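Local atomic coordinates of 450aa long hypothetical fmu protein (Pyrococcus horikoshii, PDB entry 2YXL), a protein that probably methylates cytosine in RNA at carbon 5, as an archaeal relative of the bacterial Fmu/RsmB methyltransferases that use S-adenosylmethionine as methyl donor. Residues A319-P323 against E370-S374; G383-T389 against F441-E447. All blocks are in the same frame, centred on the assembly; numbering follows the deposited sequence.

Interaction 1. Residues A319-P323 against E370-S374. With SFG (sinefungin), chain B.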
ATOM      1  N   ALA A 319     -13.457  14.039  10.072  1.00 22.61           N
ATOM      2  CA  ALA A 319     -12.362  14.817  10.654  1.00 22.58           C
ATOM      3  C   ALA A 319     -12.404  16.300  10.281  1.00 22.53           C
ATOM      4  O   ALA A 319     -11.603  17.090  10.787  1.00 22.40           O
ATOM      5  CB  ALA A 319     -11.019  14.204  10.292  1.00 22.57           C
ATOM      6  N   ARG A 320     -13.329  16.673   9.396  1.00 22.54           N
ATOM      7  CA  ARG A 320     -13.608  18.087   9.138  1.00 22.62           C
ATOM      8  C   ARG A 320     -14.359  18.696  10.325  1.00 22.73           C
ATOM      9  O   ARG A 320     -14.239  19.892  10.599  1.00 22.64           O
ATOM     10  CB  ARG A 320     -14.379  18.285   7.831  1.00 22.57           C
ATOM     11  CG  ARG A 320     -13.521  18.155   6.578  1.00 22.30           C
ATOM     12  CD  ARG A 320     -13.819  16.874   5.823  1.00 21.73           C
ATOM     13  NE  ARG A 320     -14.954  17.041   4.920  1.00 21.66           N
ATOM     14  CZ  ARG A 320     -15.656  16.045   4.383  1.00 21.53           C
ATOM     15  NH1 ARG A 320     -15.364  14.781   4.656  1.00 21.77           N
ATOM     16  NH2 ARG A 320     -16.666  16.318   3.572  1.00 21.53           N
ATOM     17  N   LYS A 321     -15.133  17.856  11.012  1.00 22.95           N
ATOM     18  CA  LYS A 321     -15.651  18.166  12.345  1.00 23.19           C
ATOM     19  C   LYS A 321     -14.495  17.987  13.330  1.00 23.38           C
ATOM     20  O   LYS A 321     -13.543  17.257  13.041  1.00 23.49           O
ATOM     21  CB  LYS A 321     -16.817  17.242  12.708  1.00 23.18           C
ATOM     22  CG  LYS A 321     -17.940  17.202  11.677  1.00 23.19           C
ATOM     23  CD  LYS A 321     -18.973  16.139  12.023  1.00 23.17           C
ATOM     24  CE  LYS A 321     -19.804  15.746  10.809  1.00 23.11           C
ATOM     25  NZ  LYS A 321     -20.657  16.859  10.303  1.00 23.02           N
ATOM     26  N   ALA A 322     -14.589  18.631  14.493  1.00 23.57           N
ATOM     27  CA  ALA A 322     -13.447  18.812  15.404  1.00 23.69           C
ATOM     28  C   ALA A 322     -12.450  19.753  14.730  1.00 23.80           C
ATOM     29  O   ALA A 322     -11.689  19.323  13.856  1.00 23.87           O
ATOM     30  CB  ALA A 322     -12.795  17.481  15.779  1.00 23.72           C
ATOM     31  N   PRO A 323     -12.443  21.044  15.124  1.00 23.85           N
ATOM     32  CA  PRO A 323     -13.109  21.733  16.246  1.00 23.91           C
ATOM     33  C   PRO A 323     -14.599  21.447  16.445  1.00 23.96           C
ATOM     34  O   PRO A 323     -15.254  20.888  15.566  1.00 23.97           O
ATOM     35  CB  PRO A 323     -12.905  23.212  15.907  1.00 23.93           C
ATOM     36  CG  PRO A 323     -11.650  23.237  15.142  1.00 23.89           C
ATOM     37  CD  PRO A 323     -11.660  21.992  14.310  1.00 23.85           C
ATOM     38  N   GLU A 370      -9.363  20.727   3.185  1.00 31.97           N
ATOM     39  CA  GLU A 370     -10.394  20.935   4.211  1.00 31.83           C
ATOM     40  C   GLU A 370     -10.109  20.176   5.512  1.00 31.47           C
ATOM     41  O   GLU A 370     -10.581  20.566   6.580  1.00 31.48           O
ATOM     42  CB  GLU A 370     -11.815  20.668   3.675  1.00 31.80           C
ATOM     43  CG  GLU A 370     -12.096  19.245   3.211  1.00 32.08           C
ATOM     44  CD  GLU A 370     -13.345  19.140   2.345  1.00 32.08           C
ATOM     45  OE1 GLU A 370     -13.674  20.114   1.634  1.00 32.41           O
ATOM     46  OE2 GLU A 370     -13.995  18.072   2.368  1.00 32.36           O
ATOM     47  N   LEU A 371      -9.325  19.105   5.418  1.00 31.26           N
ATOM     48  CA  LEU A 371      -8.787  18.455   6.614  1.00 30.81           C
ATOM     49  C   LEU A 371      -7.660  19.310   7.195  1.00 30.59           C
ATOM     50  O   LEU A 371      -7.522  19.429   8.417  1.00 30.49           O
ATOM     51  CB  LEU A 371      -8.292  17.041   6.302  1.00 30.73           C
ATOM     52  CG  LEU A 371      -9.325  15.973   5.921  1.00 30.44           C
ATOM     53  CD1 LEU A 371      -8.618  14.719   5.430  1.00 29.89           C
ATOM     54  CD2 LEU A 371     -10.260  15.642   7.075  1.00 29.89           C
ATOM     55  N   LEU A 372      -6.882  19.920   6.301  1.00 30.35           N
ATOM     56  CA  LEU A 372      -5.776  20.806   6.663  1.00 30.12           C
ATOM     57  C   LEU A 372      -6.265  22.050   7.401  1.00 30.00           C
ATOM     58  O   LEU A 372      -5.634  22.489   8.368  1.00 30.00           O
ATOM     59  CB  LEU A 372      -4.999  21.198   5.401  1.00 30.18           C
ATOM     60  CG  LEU A 372      -3.491  21.461   5.421  1.00 30.35           C
ATOM     61  CD1 LEU A 372      -2.732  20.500   6.333  1.00 30.20           C
ATOM     62  CD2 LEU A 372      -2.953  21.393   3.994  1.00 30.06           C
ATOM     63  N   GLU A 373      -7.390  22.605   6.943  1.00 29.80           N
ATOM     64  CA  GLU A 373      -8.033  23.738   7.609  1.00 29.55           C
ATOM     65  C   GLU A 373      -8.607  23.312   8.960  1.00 29.26           C
ATOM     66  O   GLU A 373      -8.583  24.083   9.924  1.00 29.29           O
ATOM     67  CB  GLU A 373      -9.138  24.341   6.729  1.00 29.67           C
ATOM     68  CG  GLU A 373      -9.645  25.705   7.207  1.00 29.53           C
ATOM     69  CD  GLU A 373     -10.950  26.134   6.549  1.00 29.79           C
ATOM     70  OE1 GLU A 373     -11.240  25.685   5.419  1.00 30.10           O
ATOM     71  OE2 GLU A 373     -11.687  26.937   7.167  1.00 29.93           O
ATOM     72  N   SER A 374      -9.124  22.087   9.016  1.00 28.94           N
ATOM     73  CA  SER A 374      -9.611  21.501  10.262  1.00 28.71           C
ATOM     74  C   SER A 374      -8.455  21.238  11.234  1.00 28.63           C
ATOM     75  O   SER A 374      -8.612  21.396  12.448  1.00 28.65           O
ATOM     76  CB  SER A 374     -10.387  20.211   9.982  1.00 28.70           C
ATOM     77  OG  SER A 374     -11.054  19.730  11.192  1.00 28.71           O
TER
HETATM   78  N   SFG B5748      -2.493   7.237   9.208  1.00 75.25           N
HETATM   79  CA  SFG B5748      -2.953   5.868   8.912  1.00 75.30           C
HETATM   80  C   SFG B5748      -1.890   4.844   9.361  1.00 75.22           C
HETATM   81  O   SFG B5748      -2.279   3.682   9.602  1.00 75.22           O
HETATM   82  OXT SFG B5748      -0.711   5.244   9.468  1.00 75.15           O
HETATM   83  CB  SFG B5748      -3.277   5.727   7.413  1.00 75.33           C
HETATM   84  CG  SFG B5748      -4.466   6.621   7.014  1.00 75.63           C
HETATM   85  CD  SFG B5748      -4.882   6.447   5.545  1.00 76.08           C
HETATM   86  NE  SFG B5748      -3.770   6.877   4.685  1.00 76.02           N
HETATM   87  C5' SFG B5748      -6.110   7.308   5.175  1.00 77.17           C
HETATM   88  C4' SFG B5748      -7.327   7.134   6.118  1.00 77.98           C
HETATM   89  O4' SFG B5748      -8.051   8.387   6.071  1.00 78.53           O
HETATM   90  C3' SFG B5748      -8.333   6.062   5.661  1.00 78.30           C
HETATM   91  O3' SFG B5748      -8.467   5.082   6.699  1.00 77.81           O
HETATM   92  C2' SFG B5748      -9.650   6.830   5.466  1.00 78.74           C
HETATM   93  O2' SFG B5748     -10.768   6.080   5.955  1.00 78.56           O
HETATM   94  C1' SFG B5748      -9.423   8.051   6.350  1.00 79.37           C
HETATM   95  N9  SFG B5748     -10.270   9.234   6.015  1.00 79.66           N
HETATM   96  C8  SFG B5748     -10.521   9.716   4.796  1.00 79.80           C
HETATM   97  N7  SFG B5748     -11.305  10.790   4.890  1.00 79.87           N
HETATM   98  C5  SFG B5748     -11.558  10.995   6.179  1.00 79.96           C
HETATM   99  C6  SFG B5748     -12.302  11.943   6.878  1.00 79.83           C
HETATM  100  N6  SFG B5748     -12.954  12.909   6.234  1.00 79.71           N
HETATM  101  N1  SFG B5748     -12.355  11.869   8.220  1.00 79.73           N
HETATM  102  C2  SFG B5748     -11.710  10.911   8.875  1.00 79.81           C
HETATM  103  N3  SFG B5748     -10.994   9.993   8.236  1.00 79.86           N
HETATM  104  C4  SFG B5748     -10.898  10.010   6.895  1.00 79.86           C

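Interaction 2. Residues G383-T389 against F441-E447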
ATOM      1  N   GLY A 383       1.939  24.928  19.349  1.00 25.29           N
ATOM      2  CA  GLY A 383       1.874  23.580  18.789  1.00 25.27           C
ATOM      3  C   GLY A 383       2.450  23.375  17.400  1.00 25.30           C
ATOM      4  O   GLY A 383       2.897  24.325  16.753  1.00 25.32           O
ATOM      5  N   ARG A 384       2.429  22.120  16.946  1.00 25.23           N
ATOM      6  CA  ARG A 384       2.967  21.737  15.638  1.00 25.16           C
ATOM      7  C   ARG A 384       2.017  20.848  14.834  1.00 25.22           C
ATOM      8  O   ARG A 384       1.294  20.023  15.389  1.00 25.09           O
ATOM      9  CB  ARG A 384       4.325  21.043  15.785  1.00 25.09           C
ATOM     10  CG  ARG A 384       5.478  21.985  16.109  1.00 25.04           C
ATOM     11  CD  ARG A 384       6.821  21.295  15.966  1.00 24.81           C
ATOM     12  NE  ARG A 384       7.936  22.206  16.226  1.00 24.48           N
ATOM     13  CZ  ARG A 384       9.217  21.908  16.024  1.00 24.49           C
ATOM     14  NH1 ARG A 384       9.565  20.719  15.550  1.00 25.12           N
ATOM     15  NH2 ARG A 384      10.155  22.805  16.290  1.00 24.17           N
ATOM     16  N   LEU A 385       2.038  21.031  13.517  1.00 25.32           N
ATOM     17  CA  LEU A 385       1.230  20.250  12.597  1.00 25.69           C
ATOM     18  C   LEU A 385       2.156  19.541  11.614  1.00 26.03           C
ATOM     19  O   LEU A 385       3.013  20.178  10.997  1.00 26.14           O
ATOM     20  CB  LEU A 385       0.271  21.170  11.827  1.00 25.54           C
ATOM     21  CG  LEU A 385      -1.012  20.649  11.152  1.00 25.25           C
ATOM     22  CD1 LEU A 385      -1.613  21.733  10.273  1.00 24.95           C
ATOM     23  CD2 LEU A 385      -0.815  19.386  10.336  1.00 24.40           C
ATOM     24  N   LEU A 386       1.994  18.229  11.472  1.00 26.37           N
ATOM     25  CA  LEU A 386       2.683  17.504  10.409  1.00 26.81           C
ATOM     26  C   LEU A 386       1.690  16.987   9.385  1.00 27.02           C
ATOM     27  O   LEU A 386       0.728  16.296   9.724  1.00 26.96           O
ATOM     28  CB  LEU A 386       3.550  16.358  10.948  1.00 26.80           C
ATOM     29  CG  LEU A 386       4.221  15.462   9.891  1.00 27.16           C
ATOM     30  CD1 LEU A 386       5.313  16.184   9.096  1.00 26.93           C
ATOM     31  CD2 LEU A 386       4.775  14.199  10.529  1.00 27.09           C
ATOM     32  N   TYR A 387       1.935  17.350   8.132  1.00 27.41           N
ATOM     33  CA  TYR A 387       1.136  16.880   7.021  1.00 28.04           C
ATOM     34  C   TYR A 387       1.959  15.872   6.223  1.00 28.54           C
ATOM     35  O   TYR A 387       3.092  16.156   5.823  1.00 28.55           O
ATOM     36  CB  TYR A 387       0.713  18.066   6.151  1.00 27.90           C
ATOM     37  CG  TYR A 387      -0.038  17.706   4.890  1.00 27.51           C
ATOM     38  CD1 TYR A 387      -1.417  17.481   4.912  1.00 27.43           C
ATOM     39  CD2 TYR A 387       0.624  17.619   3.668  1.00 27.31           C
ATOM     40  CE1 TYR A 387      -2.117  17.167   3.746  1.00 27.07           C
ATOM     41  CE2 TYR A 387      -0.066  17.303   2.496  1.00 27.54           C
ATOM     42  CZ  TYR A 387      -1.433  17.080   2.545  1.00 27.43           C
ATOM     43  OH  TYR A 387      -2.105  16.761   1.389  1.00 27.82           O
ATOM     44  N   THR A 388       1.395  14.686   6.020  1.00 29.21           N
ATOM     45  CA  THR A 388       2.041  13.660   5.210  1.00 30.00           C
ATOM     46  C   THR A 388       1.048  13.004   4.274  1.00 30.76           C
ATOM     47  O   THR A 388      -0.130  12.863   4.606  1.00 30.95           O
ATOM     48  CB  THR A 388       2.709  12.535   6.056  1.00 29.77           C
ATOM     49  OG1 THR A 388       1.725  11.877   6.864  1.00 29.74           O
ATOM     50  CG2 THR A 388       3.821  13.073   6.934  1.00 29.30           C
ATOM     51  N   THR A 389       1.539  12.633   3.096  1.00 31.74           N
ATOM     52  CA  THR A 389       0.847  11.721   2.194  1.00 32.76           C
ATOM     53  C   THR A 389       1.846  10.669   1.718  1.00 33.26           C
ATOM     54  O   THR A 389       3.064  10.864   1.813  1.00 33.27           O
ATOM     55  CB  THR A 389       0.276  12.436   0.943  1.00 32.92           C
ATOM     56  OG1 THR A 389       1.346  12.764   0.046  1.00 33.50           O
ATOM     57  CG2 THR A 389      -0.500  13.704   1.319  1.00 33.09           C
ATOM     58  N   PHE A 441       6.930   9.301  -0.419  1.00 31.90           N
ATOM     59  CA  PHE A 441       6.334   9.933   0.753  1.00 31.74           C
ATOM     60  C   PHE A 441       6.609  11.433   0.785  1.00 31.76           C
ATOM     61  O   PHE A 441       7.567  11.910   0.170  1.00 31.91           O
ATOM     62  CB  PHE A 441       6.883   9.277   2.019  1.00 31.53           C
ATOM     63  CG  PHE A 441       5.870   9.105   3.114  1.00 30.95           C
ATOM     64  CD1 PHE A 441       5.826   9.992   4.184  1.00 30.51           C
ATOM     65  CD2 PHE A 441       4.973   8.043   3.087  1.00 30.71           C
ATOM     66  CE1 PHE A 441       4.901   9.829   5.209  1.00 30.32           C
ATOM     67  CE2 PHE A 441       4.041   7.869   4.107  1.00 30.96           C
ATOM     68  CZ  PHE A 441       4.004   8.767   5.171  1.00 31.02           C
ATOM     69  N   PHE A 442       5.763  12.167   1.505  1.00 31.60           N
ATOM     70  CA  PHE A 442       5.902  13.612   1.628  1.00 31.32           C
ATOM     71  C   PHE A 442       5.698  14.053   3.068  1.00 31.28           C
ATOM     72  O   PHE A 442       4.827  13.533   3.764  1.00 31.04           O
ATOM     73  CB  PHE A 442       4.911  14.321   0.707  1.00 31.46           C
ATOM     74  CG  PHE A 442       4.993  15.823   0.764  1.00 31.61           C
ATOM     75  CD1 PHE A 442       6.031  16.501   0.127  1.00 31.21           C
ATOM     76  CD2 PHE A 442       4.030  16.558   1.447  1.00 31.44           C
ATOM     77  CE1 PHE A 442       6.109  17.881   0.171  1.00 31.38           C
ATOM     78  CE2 PHE A 442       4.098  17.943   1.498  1.00 31.72           C
ATOM     79  CZ  PHE A 442       5.142  18.606   0.860  1.00 31.81           C
ATOM     80  N   TYR A 443       6.515  15.013   3.498  1.00 31.33           N
ATOM     81  CA  TYR A 443       6.488  15.536   4.862  1.00 31.38           C
ATOM     82  C   TYR A 443       6.434  17.061   4.849  1.00 31.38           C
ATOM     83  O   TYR A 443       7.200  17.712   4.128  1.00 31.51           O
ATOM     84  CB  TYR A 443       7.743  15.106   5.638  1.00 31.54           C
ATOM     85  CG  TYR A 443       8.062  13.629   5.602  1.00 31.63           C
ATOM     86  CD1 TYR A 443       8.682  13.061   4.491  1.00 31.61           C
ATOM     87  CD2 TYR A 443       7.775  12.807   6.693  1.00 31.79           C
ATOM     88  CE1 TYR A 443       8.986  11.714   4.452  1.00 32.24           C
ATOM     89  CE2 TYR A 443       8.079  11.453   6.667  1.00 31.79           C
ATOM     90  CZ  TYR A 443       8.686  10.915   5.542  1.00 32.03           C
ATOM     91  OH  TYR A 443       8.989   9.579   5.489  1.00 31.51           O
ATOM     92  N   ALA A 444       5.539  17.627   5.656  1.00 31.14           N
ATOM     93  CA  ALA A 444       5.492  19.071   5.865  1.00 30.83           C
ATOM     94  C   ALA A 444       5.215  19.372   7.329  1.00 30.74           C
ATOM     95  O   ALA A 444       4.117  19.110   7.825  1.00 30.73           O
ATOM     96  CB  ALA A 444       4.443  19.706   4.983  1.00 30.88           C
ATOM     97  N   LEU A 445       6.222  19.905   8.017  1.00 30.56           N
ATOM     98  CA  LEU A 445       6.091  20.247   9.427  1.00 30.47           C
ATOM     99  C   LEU A 445       5.787  21.734   9.590  1.00 30.50           C
ATOM    100  O   LEU A 445       6.471  22.593   9.028  1.00 30.47           O
ATOM    101  CB  LEU A 445       7.342  19.839  10.218  1.00 30.46           C
ATOM    102  CG  LEU A 445       7.270  19.882  11.753  1.00 30.24           C
ATOM    103  CD1 LEU A 445       6.245  18.890  12.308  1.00 29.84           C
ATOM    104  CD2 LEU A 445       8.642  19.630  12.368  1.00 30.41           C
ATOM    105  N   LEU A 446       4.750  22.016  10.369  1.00 30.43           N
ATOM    106  CA  LEU A 446       4.207  23.359  10.504  1.00 30.48           C
ATOM    107  C   LEU A 446       4.020  23.687  11.976  1.00 30.47           C
ATOM    108  O   LEU A 446       3.653  22.818  12.764  1.00 30.47           O
ATOM    109  CB  LEU A 446       2.858  23.446   9.778  1.00 30.38           C
ATOM    110  CG  LEU A 446       2.820  22.923   8.335  1.00 30.36           C
ATOM    111  CD1 LEU A 446       1.486  22.260   8.001  1.00 30.08           C
ATOM    112  CD2 LEU A 446       3.157  24.031   7.346  1.00 30.36           C
ATOM    113  N   GLU A 447       4.287  24.934  12.349  1.00 30.53           N
ATOM    114  CA  GLU A 447       3.961  25.405  13.693  1.00 30.64           C
ATOM    115  C   GLU A 447       3.375  26.810  13.666  1.00 30.67           C
ATOM    116  O   GLU A 447       3.680  27.603  12.770  1.00 30.65           O
ATOM    117  CB  GLU A 447       5.173  25.320  14.637  1.00 30.61           C
ATOM    118  CG  GLU A 447       6.224  26.419  14.499  1.00 30.56           C
ATOM    119  CD  GLU A 447       7.106  26.549  15.737  1.00 30.74           C
ATOM    120  OE1 GLU A 447       7.707  27.628  15.932  1.00 31.20           O
ATOM    121  OE2 GLU A 447       7.197  25.579  16.522  1.00 30.74           O
TER

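Interaction 1. Residues A319-P323 against E370-S374
This is the adenine end of the cofactor pocket in a class I (Rossmann-like) methyltransferase domain: the loop that follows strand 312-315 is held against helix 361-376, and the adenine of sinefungin lies beside A319, R320 and L371. Start at E370. Its CA-to-CB bond points sideways, but the carboxylate swings back to the loop, where OE2 sits 2.9 Å from R320 NE in a salt bridge, over one face of the guanidinium. R320 NH1 also makes a salt bridge with D318 OD2, its strongest polar partner, and comes within 3.4 Å of sinefungin N6. One residue on, L371 sends CD2 to 3.6 Å from A319 CB and 3.9 Å from sinefungin N6, so this leucine touches loop and ligand together; L336 and P339 pack on it as well. A full turn after E370, S374 points its CB at the loop and puts its hydroxyl among backbone carbonyls: OG is 2.7 Å from A319 O and 2.8 Å from A322 O, as the chain curls round it before the cis peptide bond preceding P323. The same A319 that meets the serine through its carbonyl reads the adenine with its amide, N donating to sinefungin N1 at 3.1 Å.

Interaction 2. Residues G383-T389 against F441-E447
Strand 441-447 is the reversed strand of the class I methyltransferase sheet, antiparallel to 383-389 and set between it and the short strands 412-413 and 429-431. On the face of L385, Y387, F442, A444 and L446, A444 offers just a methyl, a shallow spot where A444 CB lies 4.2 Å from Y387 CB, and I401 of helix 398-407 settles against both residues. The bulkier F442 and L446 flank it: F442 CE2 meets Y387 CD2 edge to edge at 4.1 Å, and L446 CD1 lies 3.9 Å from L385 CD1. On the other face L445 CD1 tucks against L386 CB at 3.9 Å. At the end of the strand pair F441 CE1 comes to 3.6 Å from T388 CB, and T389 O lies over one face of the F441 ring. Backbone bonds such as Y387 N to A444 O (2.8 Å) zip the middle. With the R384–E447 salt bridge long (NE to OE2 3.5 Å), cohesion here rests mainly on the backbone ladder and buried apolar side chains.

Both contacts belong to the same methyltransferase domain, their centres about 15 Å apart, and helix 361-376 joins them. The helix turns L371 and S374 to the adenine-side loop of interaction 1, while L372 faces the sheet: its CD1 lies 3.6 Å from Y387 CD1 and 4.3 Å from L385 CD1 of interaction 2. Interaction 1 touches sinefungin; interaction 2 comes close to it, the T388 side chain lying about 7 Å from the ligand. T388 OG1 hydrogen-bonds D337, which itself bonds sinefungin, and F441 packs on C390, the predicted nucleophile just beyond 383-389. Thus one contact lies along the N1 and N6 edge of the adenine and the other borders the probable reaction centre.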